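Side-chain contacts in Esterase/lipase-like protein (PDB 6A6O), which hydrolyses acetyl esters and beta-1,4-xylosides, a bifunctional hydrolase built on an alpha/beta-hydrolase-like fold: residues A[58-63]-A[137-142]; A[172-177]-A[231-236]; A[177-182]-A[226-231]; A[197-200]-A[204-207]. All blocks are in the same frame, centred on the assembly; numbering follows the deposited sequence.

Contact 1: A[58-63]-A[137-142]; sequences IVFPGG and HLASLV
Phe60 turns the edge of its ring, at CD2 and CE2, against helix 137-142 and meets the backbone where Leu138 passes into Ala139. The amide N of Ala139 lies near the ring plane, 3.4 Å from CD2 of Phe60, so the ring edge rests on the helix backbone as well as on side-chain carbons. Leu138 and Val142, one helical turn apart, approach obliquely from opposite sides of the ring plane, flanking the edge that meets Ala139: CG of Leu138 stands 3.7 Å from CD2 of Phe60, and CG1 of Val142 comes to 4.0 Å from CE2 of Phe60. CB of Ala139 adds a further apolar touch, 3.9 Å from CD2 of Phe60. In Phe60, CG lies anti to the carbonyl carbon (chi1 -65°), which sends the ring toward the helix. Strand 54-60 and helix 134-142 belong to the core of an alpha/beta-hydrolase-type fold, and this helix follows a GxSxG sequence consistent with a nucleophile elbow, whose residues the Phe60 side chain also touches. The axes of strand 58-60 and helix 137-142 approach to 9.0 Å at 129°. Ala106 of helix 101-115 packs on both Phe60 and Leu138, while Leu90 of the neighbouring strand 86-91 meets Phe60.

Contact 2: A[172-177]-A[231-236]; sequences PVISLA and LLFAMA
Ile174 carries CG1 beside its backbone N (chi1 -70°), and a second bend (chi2 -66°) presents CD1 to Phe233, whose CG is set anti to the backbone N (chi1 -158°), swinging the ring off helix 231-236 toward the loop. The two side chains cross at about a right angle. CD1 of Ile174 approaches the ring obliquely, 3.8 Å from CD1 of Phe233, and lies 4.1 Å from CG of Phe233. The other branch of the isoleucine takes part too: its CG2 is 4.0 Å from CD1 of Phe233, so both methyl groups bear on one ring atom. Beside this pair, CD1 of Leu232 comes to 4.2 Å from CB of Ser175, a looser touch nearer the surface. Only carbon meets carbon here; the hydroxyl of Ser175 is bonded instead to the carbonyl of Glu178. Ser140 of helix 134-142 touches both Ile174 and Phe233, and Thr214 and Leu216 pack on the Phe233 ring. The contact thus joins the loop after strand 167-170 to helix 228-239 and packs them against strand 214-219 of the central sheet, one strand in from the outermost strand 244-249.

Contact 3: A[177-182]-A[226-231]; sequences AEFAHE and PVENSL
Phe179 and Pro226 bring the two backbones closest, with CA atoms 5.9 Å apart. Residues 177-180 form a type II beta turn in which Phe179 has a positive phi (61°), and 226-231 leads from a loop into helix 228-239. The carbonyl of Phe179 faces this helix start and accepts a hydrogen bond from ND2 of Asn229, 2.9 Å from ND2 to O and nearly straight at 164°. The other N-H of the Asn229 amide goes to O of Pro226, also 2.9 Å from ND2. With both acceptors close to the amide plane, these bonds fix the rotation of the Asn229 amide. OD1 of Asn229 lies 2.9 Å from a water that N of His181 also binds, and it accepts from the backbone N atoms of Ile174 and Ser175. The asparagine thus stitches the loop after strand 167-170 to the first turn of helix 228-239, within an alpha/beta-hydrolase-like fold. Farther out, the Phe179 ring lies between two glutamates. CB of Glu228 sits over one face, 3.6 Å from the ring centroid, in a CH-pi contact, and the bend at chi2 folds its carboxylate back over the ring, the planes 29° apart. The opposite face carries CD of Glu178. Replacing the Phe179 ring with an alanine side chain is likely to leave the aliphatic part of Glu228 without its aromatic platform and its carboxylate freer to swing. CB of Pro226 adds an apolar touch, 4.0 Å from CB of Phe179.

Contact 4: A[197-200]-A[204-207]; sequences LVWT and HNMV
The turn that leaves the C-terminal end of helix 195-200 folds back on its last residues, and there the Trp199 indole is covered on one face by Asn205 and approached obliquely by Met206. The Asn205 amide stacks on the indole with the planes 9° apart; its ND2 lies over the face, offset toward the rim, 3.6 Å from CE2 of Trp199. CB of Asn205 stands 3.6 Å from the centroid of the six-membered ring, a CH-pi contact almost on the ring normal. A chi1 of -166° in Trp199 holds CG opposite the backbone N and brings the indole round to meet the turn. ND2 of Asn205 also donates to O of Trp199 at 3.0 Å and 173°, with the carbonyl oxygen close to the amide plane. Met206 bends at chi2 and chi3, bringing SD 3.8 Å from CZ3 of Trp199 in a Met-aromatic contact, while its CG lies 3.3 Å from O of Thr200. A leucine at Asn205 would probably leave O of Trp199 without this donor and lose the flat cover over the indole. Because the amide is both stacking plate and donor to the carbonyl of the very residue it covers, the bond to O of Trp199 is likely to hold it nearly parallel to the indole.

Overall arrangement
Contacts 2 and 3 form one continuous patch, their centres about 6 Å apart; both use helix 228-239, and CD of Pro172 in contact 2 packs 3.3 Å from OG of Ser230 in contact 3. The centre of contact 4 lies about 9 Å from that of contact 2, where CE1 of Phe233 meets CG2 of Val207 at 3.6 Å. The centre of contact 1 lies about 3 Å from the centre of the chain and about 14 Å from that of contact 2, yet OG of Ser140 comes to 3.7 Å from CD1 of Ile174. Ser133, His254 and Asp222 have the arrangement of a probable catalytic triad: contact 1 packs the helix behind its likely nucleophile, while Pro226 of contact 3 lies near the triad without touching it.

Contact 1: A[58-63]-A[137-142]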
# COMPACT_ATOMS: atom_id res chain seq x y z
N ILE A 58 2.57 6.26 1.37
CA ILE A 58 2.41 5.95 -0.04
C ILE A 58 1.09 5.22 -0.21
O ILE A 58 0.86 4.18 0.44
CB ILE A 58 3.57 5.09 -0.58
CG1 ILE A 58 4.92 5.74 -0.25
CG2 ILE A 58 3.41 4.87 -2.09
CD1 ILE A 58 6.11 4.83 -0.56
N VAL A 59 0.23 5.74 -1.07
CA VAL A 59 -1.12 5.23 -1.27
C VAL A 59 -1.11 4.24 -2.42
O VAL A 59 -0.65 4.57 -3.53
CB VAL A 59 -2.11 6.36 -1.52
CG1 VAL A 59 -3.49 5.77 -1.85
CG2 VAL A 59 -2.17 7.29 -0.32
N PHE A 60 -1.62 3.02 -2.17
CA PHE A 60 -1.76 1.98 -3.18
C PHE A 60 -3.23 1.90 -3.57
O PHE A 60 -4.02 1.28 -2.84
CB PHE A 60 -1.28 0.62 -2.66
CG PHE A 60 0.18 0.51 -2.32
CD1 PHE A 60 1.03 1.60 -2.29
CD2 PHE A 60 0.71 -0.74 -2.03
CE1 PHE A 60 2.36 1.45 -1.98
CE2 PHE A 60 2.05 -0.90 -1.71
CZ PHE A 60 2.88 0.19 -1.68
N PRO A 61 -3.65 2.46 -4.70
CA PRO A 61 -5.06 2.36 -5.09
C PRO A 61 -5.44 0.93 -5.45
O PRO A 61 -4.59 0.11 -5.80
CB PRO A 61 -5.16 3.29 -6.31
CG PRO A 61 -3.78 3.29 -6.88
CD PRO A 61 -2.84 3.15 -5.73
N GLY A 62 -6.74 0.64 -5.36
CA GLY A 62 -7.28 -0.64 -5.75
C GLY A 62 -7.64 -0.68 -7.23
O GLY A 62 -7.29 0.21 -8.01
N GLY A 63 -8.35 -1.74 -7.62
CA GLY A 63 -8.66 -1.95 -9.02
C GLY A 63 -8.42 -3.36 -9.54
O GLY A 63 -8.26 -3.56 -10.75
N HIS A 137 -4.07 -5.53 -0.77
CA HIS A 137 -3.28 -6.74 -0.95
C HIS A 137 -1.81 -6.40 -1.16
O HIS A 137 -0.93 -6.89 -0.44
CB HIS A 137 -3.81 -7.53 -2.14
CG HIS A 137 -3.14 -8.85 -2.33
ND1 HIS A 137 -2.43 -9.18 -3.46
CD2 HIS A 137 -3.06 -9.93 -1.51
CE1 HIS A 137 -1.94 -10.40 -3.34
NE2 HIS A 137 -2.32 -10.89 -2.17
N LEU A 138 -1.54 -5.52 -2.12
CA LEU A 138 -0.16 -5.13 -2.40
C LEU A 138 0.51 -4.51 -1.17
O LEU A 138 1.67 -4.81 -0.88
CB LEU A 138 -0.15 -4.17 -3.58
CG LEU A 138 1.21 -3.76 -4.12
CD1 LEU A 138 1.94 -5.01 -4.57
CD2 LEU A 138 0.99 -2.80 -5.27
N ALA A 139 -0.20 -3.65 -0.45
CA ALA A 139 0.33 -3.07 0.78
C ALA A 139 0.63 -4.15 1.82
O ALA A 139 1.67 -4.10 2.49
CB ALA A 139 -0.67 -2.06 1.35
N SER A 140 -0.27 -5.12 1.96
CA SER A 140 -0.04 -6.18 2.94
C SER A 140 1.14 -7.05 2.53
O SER A 140 1.82 -7.61 3.40
CB SER A 140 -1.31 -7.03 3.13
OG SER A 140 -1.55 -7.89 2.03
N LEU A 141 1.41 -7.17 1.23
CA LEU A 141 2.54 -7.95 0.75
C LEU A 141 3.86 -7.24 1.05
O LEU A 141 4.81 -7.85 1.55
CB LEU A 141 2.41 -8.21 -0.75
CG LEU A 141 1.35 -9.24 -1.14
CD1 LEU A 141 1.31 -9.38 -2.65
CD2 LEU A 141 1.63 -10.59 -0.45
N VAL A 142 3.94 -5.94 0.73
CA VAL A 142 5.17 -5.24 1.05
C VAL A 142 5.34 -5.12 2.56
O VAL A 142 6.47 -5.05 3.06
CB VAL A 142 5.19 -3.90 0.26
CG1 VAL A 142 4.36 -2.83 0.94
CG2 VAL A 142 6.63 -3.44 0.00

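Contact 2: A[172-177]-A[231-236]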
# COMPACT_ATOMS: atom_id res chain seq x y z
N PRO A 172 -9.21 -4.76 2.38
CA PRO A 172 -8.16 -5.41 1.59
C PRO A 172 -8.50 -6.81 1.08
O PRO A 172 -9.13 -7.62 1.77
CB PRO A 172 -6.99 -5.50 2.59
CG PRO A 172 -7.70 -5.66 3.91
CD PRO A 172 -8.86 -4.70 3.81
N VAL A 173 -8.06 -7.07 -0.15
CA VAL A 173 -7.78 -8.42 -0.60
C VAL A 173 -6.60 -8.95 0.20
O VAL A 173 -5.56 -8.29 0.28
CB VAL A 173 -7.48 -8.40 -2.11
CG1 VAL A 173 -6.93 -9.73 -2.59
CG2 VAL A 173 -8.74 -7.97 -2.89
N ILE A 174 -6.76 -10.12 0.82
CA ILE A 174 -5.70 -10.65 1.69
C ILE A 174 -5.40 -12.08 1.28
O ILE A 174 -4.25 -12.44 0.96
CB ILE A 174 -6.11 -10.58 3.18
CG1 ILE A 174 -6.15 -9.13 3.68
CG2 ILE A 174 -5.16 -11.40 4.05
CD1 ILE A 174 -4.78 -8.42 3.73
N SER A 175 -6.44 -12.91 1.29
CA SER A 175 -6.32 -14.32 0.95
C SER A 175 -6.54 -14.53 -0.55
O SER A 175 -7.44 -13.94 -1.16
CB SER A 175 -7.34 -15.14 1.75
OG SER A 175 -7.38 -16.47 1.30
N LEU A 176 -5.72 -15.40 -1.14
CA LEU A 176 -5.82 -15.71 -2.56
C LEU A 176 -6.72 -16.92 -2.79
O LEU A 176 -7.30 -17.08 -3.86
CB LEU A 176 -4.43 -15.97 -3.15
CG LEU A 176 -3.63 -14.73 -3.57
CD1 LEU A 176 -2.75 -15.04 -4.77
CD2 LEU A 176 -4.57 -13.57 -3.87
N ALA A 177 -6.84 -17.76 -1.76
CA ALA A 177 -7.68 -18.95 -1.84
C ALA A 177 -9.04 -18.71 -1.20
O ALA A 177 -9.91 -18.07 -1.78
CB ALA A 177 -6.98 -20.13 -1.19
N LEU A 231 -10.31 -10.04 8.89
CA LEU A 231 -10.28 -10.84 10.11
C LEU A 231 -9.09 -11.80 10.12
O LEU A 231 -8.44 -11.99 11.16
CB LEU A 231 -11.61 -11.60 10.27
CG LEU A 231 -12.84 -10.71 10.47
CD1 LEU A 231 -14.14 -11.54 10.37
CD2 LEU A 231 -12.74 -10.01 11.82
N LEU A 232 -8.80 -12.43 8.97
CA LEU A 232 -7.65 -13.33 8.88
C LEU A 232 -6.34 -12.59 9.12
O LEU A 232 -5.44 -13.11 9.80
CB LEU A 232 -7.60 -14.02 7.51
CG LEU A 232 -8.61 -15.15 7.25
CD1 LEU A 232 -8.56 -15.55 5.78
CD2 LEU A 232 -8.29 -16.33 8.14
N PHE A 233 -6.19 -11.40 8.54
CA PHE A 233 -4.94 -10.67 8.74
C PHE A 233 -4.80 -10.25 10.20
O PHE A 233 -3.71 -10.33 10.78
CB PHE A 233 -4.86 -9.47 7.79
CG PHE A 233 -3.45 -8.98 7.55
CD1 PHE A 233 -2.62 -9.64 6.65
CD2 PHE A 233 -2.97 -7.86 8.21
CE1 PHE A 233 -1.32 -9.18 6.42
CE2 PHE A 233 -1.67 -7.40 8.00
CZ PHE A 233 -0.84 -8.07 7.09
N ALA A 234 -5.92 -9.85 10.83
CA ALA A 234 -5.90 -9.49 12.24
C ALA A 234 -5.48 -10.68 13.11
O ALA A 234 -4.66 -10.53 14.03
CB ALA A 234 -7.28 -8.97 12.66
N MET A 235 -6.04 -11.86 12.85
CA MET A 235 -5.65 -13.04 13.62
C MET A 235 -4.14 -13.28 13.53
O MET A 235 -3.49 -13.62 14.52
CB MET A 235 -6.41 -14.28 13.14
CG MET A 235 -7.88 -14.36 13.51
SD MET A 235 -8.14 -14.86 15.23
CE MET A 235 -7.56 -16.55 15.24
N ALA A 236 -3.57 -13.08 12.33
CA ALA A 236 -2.15 -13.33 12.14
C ALA A 236 -1.30 -12.28 12.86
O ALA A 236 -0.26 -12.62 13.45
CB ALA A 236 -1.82 -13.35 10.64

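Contact 3: A[177-182]-A[226-231]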
# COMPACT_ATOMS: atom_id res chain seq x y z
N ALA A 177 -6.84 -17.76 -1.76
CA ALA A 177 -7.68 -18.95 -1.84
C ALA A 177 -9.04 -18.71 -1.20
O ALA A 177 -9.91 -18.07 -1.78
CB ALA A 177 -6.98 -20.13 -1.19
N GLU A 178 -9.21 -19.23 0.02
CA GLU A 178 -10.46 -19.06 0.74
C GLU A 178 -10.80 -17.58 0.86
O GLU A 178 -9.93 -16.76 1.17
CB GLU A 178 -10.37 -19.69 2.13
CG GLU A 178 -11.54 -19.36 3.04
CD GLU A 178 -12.34 -20.59 3.42
OE1 GLU A 178 -12.08 -21.16 4.50
OE2 GLU A 178 -13.23 -20.99 2.64
N PHE A 179 -12.06 -17.23 0.60
CA PHE A 179 -12.49 -15.83 0.66
C PHE A 179 -11.75 -14.94 -0.32
O PHE A 179 -11.74 -13.72 -0.15
CB PHE A 179 -12.34 -15.26 2.09
CG PHE A 179 -12.85 -16.19 3.16
CD1 PHE A 179 -14.19 -16.50 3.26
CD2 PHE A 179 -11.97 -16.73 4.09
CE1 PHE A 179 -14.65 -17.34 4.25
CE2 PHE A 179 -12.42 -17.57 5.08
CZ PHE A 179 -13.76 -17.88 5.16
N ALA A 180 -11.15 -15.50 -1.36
CA ALA A 180 -10.41 -14.71 -2.33
C ALA A 180 -11.34 -13.89 -3.22
O ALA A 180 -12.42 -14.34 -3.59
CB ALA A 180 -9.56 -15.62 -3.21
N HIS A 181 -10.89 -12.68 -3.56
CA HIS A 181 -11.45 -11.98 -4.71
C HIS A 181 -10.90 -12.64 -5.97
O HIS A 181 -9.71 -12.49 -6.28
CB HIS A 181 -11.09 -10.50 -4.65
CG HIS A 181 -11.74 -9.68 -5.72
ND1 HIS A 181 -11.11 -9.34 -6.90
CD2 HIS A 181 -12.99 -9.15 -5.80
CE1 HIS A 181 -11.93 -8.64 -7.65
NE2 HIS A 181 -13.08 -8.51 -7.01
N GLU A 182 -11.74 -13.41 -6.67
CA GLU A 182 -11.21 -14.24 -7.75
C GLU A 182 -10.69 -13.41 -8.92
O GLU A 182 -9.74 -13.82 -9.59
CB GLU A 182 -12.28 -15.23 -8.22
CG GLU A 182 -12.68 -16.27 -7.16
CD GLU A 182 -11.57 -17.25 -6.81
OE1 GLU A 182 -10.67 -17.45 -7.65
OE2 GLU A 182 -11.61 -17.85 -5.71
N PRO A 226 -14.66 -10.39 0.80
CA PRO A 226 -15.23 -10.79 2.10
C PRO A 226 -14.46 -10.17 3.26
O PRO A 226 -13.24 -10.10 3.24
CB PRO A 226 -15.08 -12.31 2.10
CG PRO A 226 -15.07 -12.68 0.64
CD PRO A 226 -14.37 -11.55 -0.06
N VAL A 227 -15.21 -9.72 4.27
CA VAL A 227 -14.63 -9.17 5.49
C VAL A 227 -13.70 -10.18 6.17
O VAL A 227 -12.80 -9.78 6.92
CB VAL A 227 -15.77 -8.72 6.44
CG1 VAL A 227 -16.60 -9.93 6.90
CG2 VAL A 227 -15.24 -7.91 7.64
N GLU A 228 -13.90 -11.48 5.92
CA GLU A 228 -12.97 -12.48 6.44
C GLU A 228 -11.51 -12.17 6.10
O GLU A 228 -10.61 -12.58 6.83
CB GLU A 228 -13.33 -13.85 5.88
CG GLU A 228 -14.57 -14.46 6.51
CD GLU A 228 -15.82 -14.23 5.67
OE1 GLU A 228 -15.94 -13.17 5.02
OE2 GLU A 228 -16.70 -15.12 5.67
N ASN A 229 -11.26 -11.46 5.00
CA ASN A 229 -9.89 -11.12 4.64
C ASN A 229 -9.22 -10.27 5.73
O ASN A 229 -8.07 -10.53 6.12
CB ASN A 229 -9.87 -10.40 3.29
CG ASN A 229 -10.06 -11.36 2.13
OD1 ASN A 229 -9.10 -11.97 1.67
ND2 ASN A 229 -11.30 -11.51 1.66
N SER A 230 -9.93 -9.25 6.23
CA SER A 230 -9.39 -8.42 7.30
C SER A 230 -9.31 -9.20 8.60
O SER A 230 -8.35 -9.03 9.36
CB SER A 230 -10.23 -7.17 7.51
OG SER A 230 -10.01 -6.25 6.45
N LEU A 231 -10.31 -10.04 8.89
CA LEU A 231 -10.28 -10.84 10.11
C LEU A 231 -9.09 -11.80 10.12
O LEU A 231 -8.44 -11.99 11.16
CB LEU A 231 -11.61 -11.60 10.27
CG LEU A 231 -12.84 -10.71 10.47
CD1 LEU A 231 -14.14 -11.54 10.37
CD2 LEU A 231 -12.74 -10.01 11.82
O HOH W 1 -9.16 -11.74 -1.22

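Contact 4: A[197-200]-A[204-207]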
# COMPACT_ATOMS: atom_id res chain seq x y z
N LEU A 197 2.57 -20.17 -4.62
CA LEU A 197 2.34 -18.73 -4.71
C LEU A 197 1.00 -18.35 -4.11
O LEU A 197 0.87 -17.29 -3.48
CB LEU A 197 2.43 -18.27 -6.16
CG LEU A 197 3.85 -18.23 -6.75
CD1 LEU A 197 3.82 -17.77 -8.21
CD2 LEU A 197 4.80 -17.35 -5.93
N VAL A 198 -0.02 -19.19 -4.28
CA VAL A 198 -1.30 -18.91 -3.62
C VAL A 198 -1.10 -18.79 -2.12
O VAL A 198 -1.67 -17.92 -1.47
CB VAL A 198 -2.33 -19.99 -3.98
CG1 VAL A 198 -3.56 -19.85 -3.07
CG2 VAL A 198 -2.74 -19.88 -5.44
N TRP A 199 -0.26 -19.66 -1.55
CA TRP A 199 -0.01 -19.62 -0.11
C TRP A 199 0.84 -18.41 0.27
O TRP A 199 0.48 -17.67 1.19
CB TRP A 199 0.67 -20.92 0.33
CG TRP A 199 0.67 -21.11 1.81
CD1 TRP A 199 -0.20 -21.86 2.55
CD2 TRP A 199 1.60 -20.55 2.74
NE1 TRP A 199 0.13 -21.80 3.88
CE2 TRP A 199 1.23 -21.00 4.03
CE3 TRP A 199 2.71 -19.71 2.61
CZ2 TRP A 199 1.92 -20.63 5.18
CZ3 TRP A 199 3.41 -19.34 3.77
CH2 TRP A 199 3.00 -19.81 5.04
N THR A 200 1.96 -18.17 -0.43
CA THR A 200 2.84 -17.09 -0.00
C THR A 200 2.27 -15.72 -0.34
O THR A 200 2.67 -14.73 0.28
CB THR A 200 4.24 -17.25 -0.61
OG1 THR A 200 4.16 -17.10 -2.03
CG2 THR A 200 4.82 -18.63 -0.26
N HIS A 204 -1.91 -13.00 5.02
CA HIS A 204 -2.00 -13.35 6.43
C HIS A 204 -1.04 -14.49 6.78
O HIS A 204 -0.58 -14.58 7.93
CB HIS A 204 -3.45 -13.71 6.82
CG HIS A 204 -4.00 -14.92 6.15
ND1 HIS A 204 -4.25 -14.97 4.79
CD2 HIS A 204 -4.38 -16.12 6.64
CE1 HIS A 204 -4.75 -16.15 4.48
NE2 HIS A 204 -4.85 -16.87 5.59
N ASN A 205 -0.70 -15.34 5.80
CA ASN A 205 0.26 -16.43 6.02
C ASN A 205 1.68 -15.93 6.29
O ASN A 205 2.49 -16.67 6.85
CB ASN A 205 0.30 -17.35 4.80
CG ASN A 205 -0.93 -18.22 4.65
OD1 ASN A 205 -1.57 -18.62 5.64
ND2 ASN A 205 -1.27 -18.53 3.41
N MET A 206 2.00 -14.70 5.88
CA MET A 206 3.37 -14.22 5.89
C MET A 206 3.63 -13.17 6.97
O MET A 206 4.74 -12.64 7.03
CB MET A 206 3.72 -13.66 4.51
CG MET A 206 3.61 -14.72 3.43
SD MET A 206 5.01 -15.87 3.53
CE MET A 206 6.36 -14.74 3.18
N VAL A 207 2.65 -12.89 7.82
CA VAL A 207 2.89 -11.99 8.94
C VAL A 207 3.96 -12.57 9.85
O VAL A 207 3.99 -13.78 10.11
CB VAL A 207 1.57 -11.75 9.71
CG1 VAL A 207 1.82 -10.96 11.00
CG2 VAL A 207 0.61 -11.00 8.83